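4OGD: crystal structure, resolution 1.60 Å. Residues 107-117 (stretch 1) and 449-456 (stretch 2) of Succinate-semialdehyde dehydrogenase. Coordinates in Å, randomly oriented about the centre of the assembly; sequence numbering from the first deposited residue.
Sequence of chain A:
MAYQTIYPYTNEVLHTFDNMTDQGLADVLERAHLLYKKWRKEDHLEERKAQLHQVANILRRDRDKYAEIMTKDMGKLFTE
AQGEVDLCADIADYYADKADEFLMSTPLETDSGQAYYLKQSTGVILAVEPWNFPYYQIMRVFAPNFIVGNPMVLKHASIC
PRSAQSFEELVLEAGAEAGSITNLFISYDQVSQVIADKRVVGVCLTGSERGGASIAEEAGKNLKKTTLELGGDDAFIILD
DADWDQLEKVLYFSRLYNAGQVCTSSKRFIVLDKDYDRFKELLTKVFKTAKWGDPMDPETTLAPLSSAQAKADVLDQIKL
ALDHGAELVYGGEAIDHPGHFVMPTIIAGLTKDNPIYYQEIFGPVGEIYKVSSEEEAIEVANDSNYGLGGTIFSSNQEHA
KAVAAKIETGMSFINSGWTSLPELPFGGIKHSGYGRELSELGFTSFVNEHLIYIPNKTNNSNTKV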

# COMPACT_ATOMS: atom_id res chain seq x y z
N PRO A 107 0.93 -7.00 -20.93
CA PRO A 107 -0.30 -7.49 -21.56
C PRO A 107 -1.17 -8.25 -20.57
O PRO A 107 -0.66 -8.93 -19.66
CB PRO A 107 0.22 -8.46 -22.63
CG PRO A 107 1.63 -8.04 -22.87
CD PRO A 107 2.13 -7.59 -21.53
N LEU A 108 -2.48 -8.12 -20.75
CA LEU A 108 -3.45 -8.81 -19.91
C LEU A 108 -4.27 -9.77 -20.75
O LEU A 108 -4.80 -9.40 -21.81
CB LEU A 108 -4.37 -7.80 -19.23
CG LEU A 108 -3.71 -6.84 -18.23
CD1 LEU A 108 -4.59 -5.63 -17.98
CD2 LEU A 108 -3.43 -7.57 -16.93
N GLU A 109 -4.35 -11.01 -20.29
CA GLU A 109 -5.07 -12.07 -20.99
C GLU A 109 -6.58 -11.89 -20.84
O GLU A 109 -7.12 -11.96 -19.74
CB GLU A 109 -4.62 -13.42 -20.45
CG GLU A 109 -5.33 -14.63 -21.04
CD GLU A 109 -4.99 -15.91 -20.30
OE1 GLU A 109 -3.84 -16.05 -19.83
OE2 GLU A 109 -5.88 -16.78 -20.18
N THR A 110 -7.25 -11.65 -21.96
CA THR A 110 -8.69 -11.50 -21.97
C THR A 110 -9.23 -11.81 -23.36
O THR A 110 -8.62 -11.44 -24.36
CB THR A 110 -9.10 -10.07 -21.52
OG1 THR A 110 -10.53 -9.95 -21.51
CG2 THR A 110 -8.51 -9.00 -22.44
N ASP A 111 -10.34 -12.53 -23.43
CA ASP A 111 -10.97 -12.79 -24.73
C ASP A 111 -12.07 -11.78 -25.05
O ASP A 111 -12.81 -11.92 -26.02
CB ASP A 111 -11.48 -14.24 -24.83
CG ASP A 111 -12.42 -14.61 -23.70
OD1 ASP A 111 -13.08 -13.71 -23.14
OD2 ASP A 111 -12.49 -15.82 -23.38
N SER A 112 -12.15 -10.74 -24.22
CA SER A 112 -13.16 -9.71 -24.38
C SER A 112 -12.66 -8.51 -25.19
O SER A 112 -13.45 -7.64 -25.56
CB SER A 112 -13.60 -9.21 -23.01
OG SER A 112 -12.59 -8.36 -22.49
N GLY A 113 -11.36 -8.46 -25.45
CA GLY A 113 -10.77 -7.35 -26.19
C GLY A 113 -9.26 -7.30 -26.06
O GLY A 113 -8.63 -8.33 -25.81
N GLN A 114 -8.68 -6.12 -26.23
CA GLN A 114 -7.24 -5.94 -26.07
C GLN A 114 -7.01 -5.18 -24.77
O GLN A 114 -7.63 -4.14 -24.54
CB GLN A 114 -6.65 -5.15 -27.24
CG GLN A 114 -5.16 -4.77 -27.06
CD GLN A 114 -4.69 -3.65 -27.99
OE1 GLN A 114 -3.76 -2.91 -27.67
NE2 GLN A 114 -5.34 -3.53 -29.15
N ALA A 115 -6.12 -5.69 -23.92
CA ALA A 115 -5.87 -5.07 -22.62
C ALA A 115 -4.40 -5.14 -22.23
O ALA A 115 -3.72 -6.14 -22.49
CB ALA A 115 -6.72 -5.75 -21.54
N TYR A 116 -3.92 -4.07 -21.61
CA TYR A 116 -2.59 -4.06 -21.01
C TYR A 116 -2.55 -2.99 -19.93
O TYR A 116 -3.46 -2.19 -19.81
CB TYR A 116 -1.50 -3.78 -22.06
CG TYR A 116 -1.67 -2.47 -22.81
CD1 TYR A 116 -0.98 -1.33 -22.41
CD2 TYR A 116 -2.50 -2.39 -23.92
CE1 TYR A 116 -1.12 -0.13 -23.10
CE2 TYR A 116 -2.65 -1.20 -24.61
CZ TYR A 116 -1.96 -0.08 -24.20
OH TYR A 116 -2.11 1.10 -24.90
N TYR A 117 -1.49 -2.98 -19.13
CA TYR A 117 -1.32 -1.83 -18.25
C TYR A 117 0.08 -1.27 -18.33
O TYR A 117 1.05 -2.01 -18.51
CB TYR A 117 -1.77 -2.10 -16.81
CG TYR A 117 -0.91 -3.04 -15.98
CD1 TYR A 117 0.19 -2.56 -15.27
CD2 TYR A 117 -1.22 -4.39 -15.86
CE1 TYR A 117 0.96 -3.40 -14.49
CE2 TYR A 117 -0.45 -5.24 -15.07
CZ TYR A 117 0.64 -4.73 -14.40
OH TYR A 117 1.43 -5.55 -13.61
N GLU A 449 -0.22 1.86 -12.05
CA GLU A 449 -0.49 0.73 -12.93
C GLU A 449 -1.74 1.11 -13.70
O GLU A 449 -2.86 1.03 -13.20
CB GLU A 449 -0.65 -0.55 -12.11
CG GLU A 449 0.67 -1.00 -11.46
CD GLU A 449 0.50 -1.65 -10.10
OE1 GLU A 449 -0.26 -1.12 -9.26
OE2 GLU A 449 1.14 -2.70 -9.85
N HIS A 450 -1.52 1.57 -14.93
CA HIS A 450 -2.56 2.26 -15.70
C HIS A 450 -3.12 1.32 -16.76
O HIS A 450 -2.43 1.00 -17.74
CB HIS A 450 -1.92 3.49 -16.36
CG HIS A 450 -2.85 4.34 -17.17
ND1 HIS A 450 -2.46 5.56 -17.68
CD2 HIS A 450 -4.13 4.15 -17.58
CE1 HIS A 450 -3.46 6.09 -18.37
NE2 HIS A 450 -4.49 5.26 -18.31
N LEU A 451 -4.36 0.88 -16.56
CA LEU A 451 -5.03 -0.03 -17.48
C LEU A 451 -5.45 0.70 -18.74
O LEU A 451 -6.02 1.79 -18.67
CB LEU A 451 -6.28 -0.62 -16.82
CG LEU A 451 -7.26 -1.37 -17.73
CD1 LEU A 451 -6.64 -2.67 -18.21
CD2 LEU A 451 -8.55 -1.65 -16.96
N ILE A 452 -5.15 0.10 -19.90
CA ILE A 452 -5.72 0.54 -21.18
C ILE A 452 -6.52 -0.62 -21.75
O ILE A 452 -5.99 -1.73 -21.94
CB ILE A 452 -4.63 0.93 -22.18
CG1 ILE A 452 -3.61 1.86 -21.53
CG2 ILE A 452 -5.27 1.56 -23.43
CD1 ILE A 452 -4.15 3.21 -21.23
N TYR A 453 -7.79 -0.38 -22.04
CA TYR A 453 -8.68 -1.46 -22.46
C TYR A 453 -9.47 -1.11 -23.71
O TYR A 453 -10.08 -0.05 -23.78
CB TYR A 453 -9.66 -1.82 -21.33
CG TYR A 453 -10.64 -2.90 -21.71
CD1 TYR A 453 -10.21 -4.20 -21.93
CD2 TYR A 453 -11.99 -2.63 -21.85
CE1 TYR A 453 -11.09 -5.20 -22.28
CE2 TYR A 453 -12.89 -3.63 -22.20
CZ TYR A 453 -12.43 -4.91 -22.41
OH TYR A 453 -13.32 -5.91 -22.77
N ILE A 454 -9.42 -2.00 -24.70
CA ILE A 454 -10.17 -1.84 -25.94
C ILE A 454 -11.09 -3.03 -26.12
O ILE A 454 -10.64 -4.12 -26.49
CB ILE A 454 -9.26 -1.73 -27.17
CG1 ILE A 454 -8.15 -0.70 -26.94
CG2 ILE A 454 -10.09 -1.40 -28.40
CD1 ILE A 454 -7.20 -0.51 -28.14
N PRO A 455 -12.40 -2.85 -25.86
CA PRO A 455 -13.32 -3.98 -25.99
C PRO A 455 -13.49 -4.42 -27.44
O PRO A 455 -13.35 -3.61 -28.36
CB PRO A 455 -14.64 -3.42 -25.45
CG PRO A 455 -14.54 -1.94 -25.68
CD PRO A 455 -13.09 -1.61 -25.45
N ASN A 456 -13.79 -5.69 -27.63
CA ASN A 456 -14.18 -6.18 -28.95
C ASN A 456 -15.51 -5.58 -29.37
O ASN A 456 -16.36 -5.29 -28.52
CB ASN A 456 -14.29 -7.71 -28.95
CG ASN A 456 -12.94 -8.39 -28.89
OD1 ASN A 456 -11.93 -7.81 -29.29
ND2 ASN A 456 -12.92 -9.62 -28.40
O HOH W 1 2.74 -4.22 -11.44

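Residues 113-117 and 449-455 run side by side as antiparallel strands, their axes 177° apart in direction and 4.6 Å apart at closest approach, although more than 330 residues separate them in sequence. Hydrogen-bonded and non-hydrogen-bonded pairs alternate along the ladder. At Gln114 and Ile454 each backbone amide serves the other's carbonyl: Gln114 N donates to Ile454 O at 2.8 Å, and Ile454 N donates to Gln114 O, also at 2.8 Å. Two residues on, Tyr116 N donates to Ile452 O at 3.1 Å and Ile452 N returns a nearly linear bond to Tyr116 O at 2.8 Å. The ladder ends with Asn456 N donating to Ser112 O at 2.9 Å, so a carbonyl just before the first strand is satisfied as well. Between these rings of bonds, CA-H groups approach the same carbonyls, as where Ala115 CA lies 3.4 Å from Ile452 O.

Gly113 pairs with Pro455, which has no amide hydrogen and so suits a non-hydrogen-bonded position. Gly113 CA comes within 3.2 Å of Ile454 O; a CB on this residue would clash with that oxygen and with Pro455 CA, so the absence of a side chain is what permits so close an approach.

On the face carrying Gln114, Tyr116, Ile452 and Ile454, the branched Ile452 lies over the Tyr116 ring, with its CB 3.8 Å from the ring centroid, a CH-pi contact that sets an aliphatic C-H against the aromatic face. The Gln114 side chain lies along Ile454, NE2 to CD1 at 3.7 Å, while its OE1 is hydrogen-bonded elsewhere in the structure.

The other face carries Ala115, Tyr117, Leu451 and Tyr453. The small Ala115 places its CB at the edge of the Tyr453 ring, 3.8 Å from CD1, and the ring reaches past it to Ser112. There Ser112 OG and Tyr453 OH share a short hydrogen bond of 2.6 Å; tyrosine suits this place because its hydroxyl, at the far end of a long apolar ring, can meet a polar partner beyond the strand. Ser112 is further held by its own loop, Ser112 N donating to Thr110 OG1 at 3.3 Å. Leu108, whose N donates to Ala115 O at 2.9 Å, adds an apolar contact, its CD1 3.6 Å from Leu451 CD1.

At the opposite end of the ladder a water links the stretches, 2.9 Å from Tyr117 OH and donating to Glu449 OE2 at 2.7 Å, so the carboxylate gains a donor without touching the phenol directly.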